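Local coordinates for protein carboxypeptidase A (Helicoverpa armigera, PDB 1JQG) that probably removes C-terminal residues from peptides as a zinc-dependent metallocarboxypeptidase, captured here as the proenzyme with its activation domain still attached, at residues 94-98 and 390-396; 24-30 and 60-66; 36-40 and 76-82. All blocks are in the same frame, centred on the assembly; numbering follows the deposited sequence.

Contact 1 (94-98 and 390-396); sequences QLELE and VWFDGFL
Residues 94-98 form one turn of helix 92-108, with E98 N bonded to Q94 O (3.2 Å). Residues 390-396 are an irregular loop that bows out and returns, so its two ends meet the helix: the CA atoms of Q94 and W391 are 6.9 Å apart, those of E98 and L396 6.5 Å. L396 (m,t) fits against the helix, its CD1 3.4 Å from Q94 O and its CD2 3.7 Å from L95 CD2. W391, chi1 p, brings its indole CZ3 to 3.7 Å from L97 CD2, which also lies 3.7 Å from V390 CG2. Q94 (m,t) runs along W391, its NE2 3.6 Å from W391 CB. E98, extended (t,t), carries its carboxylate to the loop, OE2 lying 3.3 Å from L396 CA; OE2 accepts a hydrogen bond from V397 N and OE1 forms a salt bridge with R232. No hydrogen bond joins the two segments, so this join between pro-segment helix and enzyme loop rests on apolar packing, with polar fastening supplied by E98's outside partners.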
loop_
_atom_site.group_PDB
_atom_site.type_symbol
_atom_site.label_atom_id
_atom_site.label_comp_id
_atom_site.label_asym_id
_atom_site.label_seq_id
_atom_site.Cartn_x
_atom_site.Cartn_y
_atom_site.Cartn_z
ATOM N N GLN A 94 2.822 22.044 1.765
ATOM C CA GLN A 94 3.335 20.790 2.281
ATOM C C GLN A 94 3.977 19.975 1.163
ATOM O O GLN A 94 4.986 19.300 1.356
ATOM C CB GLN A 94 2.230 19.978 2.956
ATOM C CG GLN A 94 1.680 20.590 4.220
ATOM C CD GLN A 94 0.791 19.672 5.017
ATOM O OE1 GLN A 94 0.119 18.762 4.518
ATOM N NE2 GLN A 94 0.799 19.958 6.332
ATOM N N LEU A 95 3.424 20.090 -0.037
ATOM C CA LEU A 95 3.941 19.359 -1.181
ATOM C C LEU A 95 5.296 19.924 -1.592
ATOM O O LEU A 95 6.246 19.206 -1.920
ATOM C CB LEU A 95 2.948 19.436 -2.336
ATOM C CG LEU A 95 1.606 18.743 -2.114
ATOM C CD1 LEU A 95 0.593 19.047 -3.224
ATOM C CD2 LEU A 95 1.804 17.249 -1.914
ATOM N N GLU A 96 5.404 21.232 -1.596
ATOM C CA GLU A 96 6.594 21.962 -1.967
ATOM C C GLU A 96 7.742 21.717 -0.992
ATOM O O GLU A 96 8.893 21.530 -1.394
ATOM C CB GLU A 96 6.258 23.447 -2.003
ATOM C CG GLU A 96 5.421 23.823 -3.224
ATOM C CD GLU A 96 5.123 25.316 -3.263
ATOM O OE1 GLU A 96 5.274 25.929 -2.180
ATOM O OE2 GLU A 96 4.748 25.772 -4.363
ATOM N N LEU A 97 7.406 21.523 0.278
ATOM C CA LEU A 97 8.412 21.187 1.285
ATOM C C LEU A 97 8.959 19.776 1.070
ATOM O O LEU A 97 10.167 19.554 1.245
ATOM C CB LEU A 97 7.806 21.331 2.694
ATOM C CG LEU A 97 8.751 20.899 3.822
ATOM C CD1 LEU A 97 9.885 21.892 3.882
ATOM C CD2 LEU A 97 8.015 20.719 5.141
ATOM N N GLU A 98 8.105 18.809 0.747
ATOM C CA GLU A 98 8.518 17.436 0.519
ATOM C C GLU A 98 9.506 17.393 -0.639
ATOM O O GLU A 98 10.566 16.794 -0.466
ATOM C CB GLU A 98 7.339 16.505 0.260
ATOM C CG GLU A 98 7.773 15.047 0.115
ATOM C CD GLU A 98 6.789 14.142 -0.596
ATOM O OE1 GLU A 98 6.223 14.521 -1.637
ATOM O OE2 GLU A 98 6.595 13.002 -0.080
ATOM N N VAL A 390 6.352 20.216 10.370
ATOM C CA VAL A 390 5.292 20.738 9.516
ATOM C C VAL A 390 4.066 19.843 9.409
ATOM O O VAL A 390 2.994 20.213 9.906
ATOM C CB VAL A 390 5.854 21.065 8.127
ATOM C CG1 VAL A 390 4.834 21.544 7.121
ATOM C CG2 VAL A 390 6.965 22.091 8.367
ATOM N N TRP A 391 4.167 18.705 8.725
ATOM C CA TRP A 391 3.009 17.847 8.550
ATOM C C TRP A 391 2.806 16.830 9.672
ATOM O O TRP A 391 3.696 16.452 10.434
ATOM C CB TRP A 391 3.044 17.228 7.156
ATOM C CG TRP A 391 4.153 16.268 6.902
ATOM C CD1 TRP A 391 4.394 15.047 7.494
ATOM C CD2 TRP A 391 5.206 16.474 5.934
ATOM N NE1 TRP A 391 5.539 14.503 6.936
ATOM C CE2 TRP A 391 6.047 15.349 5.984
ATOM C CE3 TRP A 391 5.528 17.512 5.064
ATOM C CZ2 TRP A 391 7.157 15.232 5.172
ATOM C CZ3 TRP A 391 6.619 17.362 4.242
ATOM C CH2 TRP A 391 7.419 16.238 4.285
ATOM N N PHE A 392 1.570 16.321 9.765
ATOM C CA PHE A 392 1.223 15.274 10.714
ATOM C C PHE A 392 1.047 13.942 10.004
ATOM O O PHE A 392 2.015 13.234 9.729
ATOM C CB PHE A 392 -0.048 15.666 11.471
ATOM C CG PHE A 392 -0.014 17.086 11.974
ATOM C CD1 PHE A 392 -0.912 18.027 11.502
ATOM C CD2 PHE A 392 0.931 17.480 12.918
ATOM C CE1 PHE A 392 -0.875 19.330 11.959
ATOM C CE2 PHE A 392 0.972 18.784 13.380
ATOM C CZ PHE A 392 0.067 19.707 12.898
ATOM N N ASP A 393 -0.196 13.533 9.819
ATOM C CA ASP A 393 -0.512 12.249 9.209
ATOM C C ASP A 393 -0.772 12.516 7.727
ATOM O O ASP A 393 -1.441 13.511 7.433
ATOM C CB ASP A 393 -1.717 11.565 9.839
ATOM C CG ASP A 393 -1.544 11.368 11.337
ATOM O OD1 ASP A 393 -0.822 10.444 11.769
ATOM O OD2 ASP A 393 -2.148 12.176 12.095
ATOM N N GLY A 394 -0.137 11.756 6.848
ATOM C CA GLY A 394 -0.423 11.862 5.437
ATOM C C GLY A 394 0.426 10.892 4.613
ATOM O O GLY A 394 0.726 9.790 5.025
ATOM N N PHE A 395 0.682 11.266 3.361
ATOM C CA PHE A 395 1.419 10.414 2.460
ATOM C C PHE A 395 2.822 10.936 2.178
ATOM O O PHE A 395 3.620 10.241 1.602
ATOM C CB PHE A 395 0.609 10.283 1.164
ATOM C CG PHE A 395 -0.703 9.581 1.368
ATOM C CD1 PHE A 395 -0.781 8.200 1.521
ATOM C CD2 PHE A 395 -1.871 10.349 1.367
ATOM C CE1 PHE A 395 -2.006 7.611 1.706
ATOM C CE2 PHE A 395 -3.112 9.740 1.572
ATOM C CZ PHE A 395 -3.172 8.369 1.752
ATOM N N LEU A 396 3.095 12.178 2.582
ATOM C CA LEU A 396 4.400 12.815 2.378
ATOM C C LEU A 396 5.493 12.150 3.207
ATOM O O LEU A 396 5.278 11.742 4.328
ATOM C CB LEU A 396 4.322 14.293 2.738
ATOM C CG LEU A 396 3.209 15.092 2.050
ATOM C CD1 LEU A 396 3.363 16.566 2.473
ATOM C CD2 LEU A 396 3.208 14.914 0.548
#

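Contact 2 (24-30 and 60-66); sequences HAVYQVD and PGKVLVP
Strands 25-30 and 61-65 are the two central strands of the ferredoxin-like, open-sandwich activation domain, paired antiparallel at 149° with axes 4.8 Å apart. A25-V65, Y27-V63 and V29-G61 are hydrogen-bonded pairs, each joined by two N-to-O bonds of 2.8-3.1 Å between their own backbone atoms. V26-L64 and Q28-K62 are non-hydrogen-bonded. A25, Y27, V29, V63 and V65 share the face where helix 70-80 packs; valine's beta-branching suits the strand and its apolar bulk the helix-covered face. Y27 (chi1 m) rests CD1 3.6 Å from V65 CG2, and V63 (chi1 p) puts CG1 4.2 Å from V29 CG1. On the other face V26 (t) meets L64 (t,p), CG2 to CD1 3.6 Å, Q28 (t,t) lays CG 3.8 Å from P60 CB, and K62, chi1 m and otherwise extended, carries its ammonium to salt bridges with D393 and E87. Beyond the A25-V65 pair, P66 makes a CH-pi contact with H24 (chi1 m): P66 CA sits 3.6 Å from the imidazole centroid, 5° off the ring normal.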
loop_
_atom_site.group_PDB
_atom_site.type_symbol
_atom_site.label_atom_id
_atom_site.label_comp_id
_atom_site.label_asym_id
_atom_site.label_seq_id
_atom_site.Cartn_x
_atom_site.Cartn_y
_atom_site.Cartn_z
ATOM N N HIS A 24 -6.352 23.572 -1.892
ATOM C CA HIS A 24 -6.929 22.369 -1.303
ATOM C C HIS A 24 -6.633 22.317 0.203
ATOM O O HIS A 24 -5.499 22.538 0.622
ATOM C CB HIS A 24 -6.399 21.133 -2.009
ATOM C CG HIS A 24 -7.039 20.800 -3.299
ATOM N ND1 HIS A 24 -7.401 21.778 -4.202
ATOM C CD2 HIS A 24 -7.401 19.627 -3.879
ATOM C CE1 HIS A 24 -7.952 21.232 -5.283
ATOM N NE2 HIS A 24 -7.954 19.918 -5.094
ATOM N N ALA A 25 -7.659 22.012 1.001
ATOM C CA ALA A 25 -7.500 21.919 2.446
ATOM C C ALA A 25 -7.800 20.514 2.994
ATOM O O ALA A 25 -8.659 19.744 2.567
ATOM C CB ALA A 25 -8.424 22.870 3.184
ATOM N N VAL A 26 -7.061 20.160 4.045
ATOM C CA VAL A 26 -7.218 18.896 4.734
ATOM C C VAL A 26 -8.069 19.112 5.973
ATOM O O VAL A 26 -7.745 19.981 6.794
ATOM C CB VAL A 26 -5.850 18.275 5.133
ATOM C CG1 VAL A 26 -6.017 17.074 6.054
ATOM C CG2 VAL A 26 -5.143 17.826 3.856
ATOM N N TYR A 27 -9.137 18.335 6.071
ATOM C CA TYR A 27 -10.044 18.440 7.204
ATOM C C TYR A 27 -9.962 17.182 8.065
ATOM O O TYR A 27 -9.591 16.086 7.608
ATOM C CB TYR A 27 -11.469 18.673 6.727
ATOM C CG TYR A 27 -11.782 20.078 6.253
ATOM C CD1 TYR A 27 -11.617 20.414 4.917
ATOM C CD2 TYR A 27 -12.273 21.053 7.119
ATOM C CE1 TYR A 27 -11.938 21.685 4.457
ATOM C CE2 TYR A 27 -12.560 22.332 6.677
ATOM C CZ TYR A 27 -12.394 22.636 5.340
ATOM O OH TYR A 27 -12.679 23.883 4.875
ATOM N N GLN A 28 -10.306 17.323 9.331
ATOM C CA GLN A 28 -10.396 16.204 10.261
ATOM C C GLN A 28 -11.848 16.074 10.724
ATOM O O GLN A 28 -12.336 16.989 11.388
ATOM C CB GLN A 28 -9.393 16.421 11.384
ATOM C CG GLN A 28 -9.447 15.372 12.466
ATOM C CD GLN A 28 -8.631 15.757 13.696
ATOM O OE1 GLN A 28 -9.230 15.932 14.775
ATOM N NE2 GLN A 28 -7.321 15.876 13.492
ATOM N N VAL A 29 -12.529 15.014 10.289
ATOM C CA VAL A 29 -13.921 14.809 10.666
ATOM C C VAL A 29 -14.024 13.886 11.873
ATOM O O VAL A 29 -13.425 12.830 11.851
ATOM C CB VAL A 29 -14.774 14.262 9.510
ATOM C CG1 VAL A 29 -14.597 15.245 8.344
ATOM C CG2 VAL A 29 -14.394 12.877 9.033
ATOM N N ASP A 30 -14.719 14.316 12.911
ATOM C CA ASP A 30 -14.907 13.598 14.150
ATOM C C ASP A 30 -16.357 13.178 14.265
ATOM O O ASP A 30 -17.185 14.060 14.461
ATOM C CB ASP A 30 -14.539 14.442 15.377
ATOM C CG ASP A 30 -13.142 15.013 15.293
ATOM O OD1 ASP A 30 -12.299 14.486 16.033
ATOM O OD2 ASP A 30 -12.918 15.947 14.483
ATOM N N PRO A 60 -10.864 9.878 14.546
ATOM C CA PRO A 60 -11.269 10.772 13.472
ATOM C C PRO A 60 -10.521 10.581 12.159
ATOM O O PRO A 60 -9.360 10.170 12.137
ATOM C CB PRO A 60 -10.996 12.196 13.984
ATOM C CG PRO A 60 -10.191 12.068 15.204
ATOM C CD PRO A 60 -10.472 10.681 15.742
ATOM N N GLY A 61 -11.192 10.793 11.044
ATOM C CA GLY A 61 -10.568 10.573 9.752
ATOM C C GLY A 61 -10.132 11.863 9.100
ATOM O O GLY A 61 -10.359 12.946 9.628
ATOM N N LYS A 62 -9.370 11.731 8.018
ATOM C CA LYS A 62 -8.869 12.870 7.272
ATOM C C LYS A 62 -9.334 12.845 5.813
ATOM O O LYS A 62 -9.374 11.793 5.181
ATOM C CB LYS A 62 -7.350 12.911 7.380
ATOM C CG LYS A 62 -6.855 13.288 8.755
ATOM C CD LYS A 62 -5.422 13.798 8.775
ATOM C CE LYS A 62 -4.955 13.965 10.220
ATOM N NZ LYS A 62 -3.487 14.084 10.416
ATOM N N VAL A 63 -9.717 14.035 5.314
ATOM C CA VAL A 63 -10.178 14.120 3.921
ATOM C C VAL A 63 -9.636 15.364 3.230
ATOM O O VAL A 63 -9.566 16.433 3.849
ATOM C CB VAL A 63 -11.731 14.061 3.883
ATOM C CG1 VAL A 63 -12.319 15.086 4.832
ATOM C CG2 VAL A 63 -12.331 14.140 2.491
ATOM N N LEU A 64 -9.185 15.186 1.970
ATOM C CA LEU A 64 -8.698 16.317 1.190
ATOM C C LEU A 64 -9.815 16.980 0.390
ATOM O O LEU A 64 -10.463 16.328 -0.404
ATOM C CB LEU A 64 -7.598 15.824 0.239
ATOM C CG LEU A 64 -6.898 16.903 -0.611
ATOM C CD1 LEU A 64 -6.116 17.783 0.346
ATOM C CD2 LEU A 64 -6.036 16.201 -1.625
ATOM N N VAL A 65 -10.142 18.216 0.683
ATOM C CA VAL A 65 -11.258 18.930 0.076
ATOM C C VAL A 65 -10.806 20.096 -0.805
ATOM O O VAL A 65 -10.047 20.989 -0.412
ATOM C CB VAL A 65 -12.209 19.500 1.150
ATOM C CG1 VAL A 65 -13.342 20.308 0.484
ATOM C CG2 VAL A 65 -12.655 18.419 2.147
ATOM N N PRO A 66 -11.202 20.082 -2.065
ATOM C CA PRO A 66 -10.900 21.138 -3.030
ATOM C C PRO A 66 -11.366 22.512 -2.596
ATOM O O PRO A 66 -12.360 22.683 -1.892
ATOM C CB PRO A 66 -11.607 20.693 -4.312
ATOM C CG PRO A 66 -11.698 19.203 -4.161
ATOM C CD PRO A 66 -12.003 19.000 -2.697
#

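Contact 3 (36-40 and 76-82); sequences QVKLV and FLKQSGV
Residues 36-40, a turn of helix 34-46, run roughly antiparallel (154°) to helical residues 76-80, but the two axes stay 11.9 Å apart at closest approach. Q36 comes first; its side chain packs against V82 just past the helix end, and its CA is 7.3 Å from that of V82. L39 (t,p) follows three residues later on the same helical side, spanning the space with CD1 3.8 Å from F76 CZ and CD2 3.7 Å from S80 CB. These are the two helices that lie across one face of the sheet in the ferredoxin-like activation domain. The second ends in a Schellman motif: G81 takes phi 77°, easy for a residue lacking CB, V82 N bonds to L77 O (3.0 Å), and G81 N bonds weakly to K78 O (3.4 Å). S80 OG separately donates to F76 O (2.9 Å), satisfying its hydroxyl. The turn swings V82 back toward V40, the last of the first segment, whose CG2 lies 3.9 Å from V82 CG1 and 4.3 Å from L77 CD2.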
loop_
_atom_site.group_PDB
_atom_site.type_symbol
_atom_site.label_atom_id
_atom_site.label_comp_id
_atom_site.label_asym_id
_atom_site.label_seq_id
_atom_site.Cartn_x
_atom_site.Cartn_y
_atom_site.Cartn_z
ATOM N N GLN A 36 -23.626 8.683 11.994
ATOM C CA GLN A 36 -22.793 9.665 11.348
ATOM C C GLN A 36 -21.704 9.065 10.455
ATOM O O GLN A 36 -21.233 9.663 9.463
ATOM C CB GLN A 36 -22.179 10.537 12.452
ATOM C CG GLN A 36 -23.209 11.320 13.241
ATOM C CD GLN A 36 -22.593 12.331 14.198
ATOM O OE1 GLN A 36 -23.069 13.456 14.371
ATOM N NE2 GLN A 36 -21.500 11.870 14.814
ATOM N N VAL A 37 -21.213 7.861 10.822
ATOM C CA VAL A 37 -20.235 7.154 10.012
ATOM C C VAL A 37 -20.750 6.941 8.588
ATOM O O VAL A 37 -20.005 7.095 7.629
ATOM C CB VAL A 37 -19.843 5.808 10.627
ATOM C CG1 VAL A 37 -18.849 5.051 9.767
ATOM C CG2 VAL A 37 -19.189 5.996 11.999
ATOM N N LYS A 38 -22.010 6.558 8.460
ATOM C CA LYS A 38 -22.699 6.346 7.208
ATOM C C LYS A 38 -22.971 7.696 6.530
ATOM O O LYS A 38 -22.709 7.948 5.358
ATOM C CB LYS A 38 -24.031 5.620 7.452
ATOM C CG LYS A 38 -24.413 4.384 6.682
ATOM C CD LYS A 38 -24.224 4.516 5.177
ATOM C CE LYS A 38 -24.291 3.145 4.508
ATOM N NZ LYS A 38 -25.503 2.416 5.013
ATOM N N LEU A 39 -23.452 8.647 7.311
ATOM C CA LEU A 39 -23.771 9.986 6.876
ATOM C C LEU A 39 -22.595 10.603 6.130
ATOM O O LEU A 39 -22.699 11.048 4.989
ATOM C CB LEU A 39 -24.105 10.881 8.067
ATOM C CG LEU A 39 -24.701 12.261 7.839
ATOM C CD1 LEU A 39 -26.043 12.224 7.109
ATOM C CD2 LEU A 39 -24.878 12.952 9.196
ATOM N N VAL A 40 -21.452 10.676 6.810
ATOM C CA VAL A 40 -20.258 11.347 6.312
ATOM C C VAL A 40 -19.666 10.599 5.131
ATOM O O VAL A 40 -19.265 11.211 4.137
ATOM C CB VAL A 40 -19.191 11.532 7.406
ATOM C CG1 VAL A 40 -17.924 12.180 6.905
ATOM C CG2 VAL A 40 -19.766 12.382 8.536
ATOM N N PHE A 76 -22.565 21.194 5.135
ATOM C CA PHE A 76 -23.262 19.947 5.403
ATOM C C PHE A 76 -22.939 19.391 6.782
ATOM O O PHE A 76 -23.833 18.966 7.503
ATOM C CB PHE A 76 -22.897 18.910 4.337
ATOM C CG PHE A 76 -23.435 17.527 4.591
ATOM C CD1 PHE A 76 -24.727 17.221 4.204
ATOM C CD2 PHE A 76 -22.681 16.531 5.202
ATOM C CE1 PHE A 76 -25.251 15.961 4.417
ATOM C CE2 PHE A 76 -23.204 15.277 5.412
ATOM C CZ PHE A 76 -24.486 14.984 5.020
ATOM N N LEU A 77 -21.664 19.462 7.170
ATOM C CA LEU A 77 -21.230 18.956 8.472
ATOM C C LEU A 77 -21.882 19.776 9.580
ATOM O O LEU A 77 -22.218 19.208 10.623
ATOM C CB LEU A 77 -19.706 18.944 8.618
ATOM C CG LEU A 77 -18.888 18.104 7.632
ATOM C CD1 LEU A 77 -17.392 18.390 7.702
ATOM C CD2 LEU A 77 -19.084 16.625 7.866
ATOM N N LYS A 78 -21.951 21.078 9.389
ATOM C CA LYS A 78 -22.583 21.993 10.339
ATOM C C LYS A 78 -24.067 21.712 10.580
ATOM O O LYS A 78 -24.498 21.560 11.724
ATOM C CB LYS A 78 -22.359 23.450 9.922
ATOM C CG LYS A 78 -23.044 24.478 10.808
ATOM C CD LYS A 78 -24.376 24.985 10.276
ATOM C CE LYS A 78 -25.229 25.792 11.220
ATOM N NZ LYS A 78 -25.847 24.965 12.304
ATOM N N GLN A 79 -24.832 21.471 9.521
ATOM C CA GLN A 79 -26.241 21.174 9.634
ATOM C C GLN A 79 -26.502 19.732 10.035
ATOM O O GLN A 79 -27.622 19.367 10.407
ATOM C CB GLN A 79 -26.977 21.495 8.340
ATOM C CG GLN A 79 -26.623 20.603 7.171
ATOM C CD GLN A 79 -27.414 20.946 5.918
ATOM O OE1 GLN A 79 -27.103 21.912 5.213
ATOM N NE2 GLN A 79 -28.453 20.173 5.612
ATOM N N SER A 80 -25.480 18.887 9.946
ATOM C CA SER A 80 -25.587 17.496 10.368
ATOM C C SER A 80 -25.130 17.257 11.806
ATOM O O SER A 80 -25.239 16.145 12.335
ATOM C CB SER A 80 -24.777 16.630 9.403
ATOM O OG SER A 80 -25.439 16.613 8.143
ATOM N N GLY A 81 -24.518 18.260 12.436
ATOM C CA GLY A 81 -23.994 18.120 13.785
ATOM C C GLY A 81 -22.680 17.359 13.881
ATOM O O GLY A 81 -22.299 16.953 14.983
ATOM N N VAL A 82 -21.942 17.210 12.785
ATOM C CA VAL A 82 -20.690 16.471 12.764
ATOM C C VAL A 82 -19.523 17.430 12.961
ATOM O O VAL A 82 -19.407 18.414 12.243
ATOM C CB VAL A 82 -20.493 15.647 11.472
ATOM C CG1 VAL A 82 -19.170 14.910 11.404
ATOM C CG2 VAL A 82 -21.599 14.602 11.348
#

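In the fold
From the N terminus, strand 25-30 opens contact 2, helix 34-46 then opens contact 3, strand 61-65 closes contact 2, and helix 70-80 with its exit closes contact 3. The two loops therefore cross, as fits the beta-alpha-beta-beta-alpha-beta order with these pairings, and together join the sheet's centre to the helices on one face: V29 CG2 packs 4.2 Å from V40 CG1 and V29 CG1 4.3 Å from L77 CD1. Contact 1 opens only afterwards and closes nearly 300 residues later, bringing the pro-segment against the enzyme domain. It touches contact 2 through the salt bridge of D393 OD2 with K62 NZ (2.9 Å), while F395's side chain lies about 6 Å from the zinc ion.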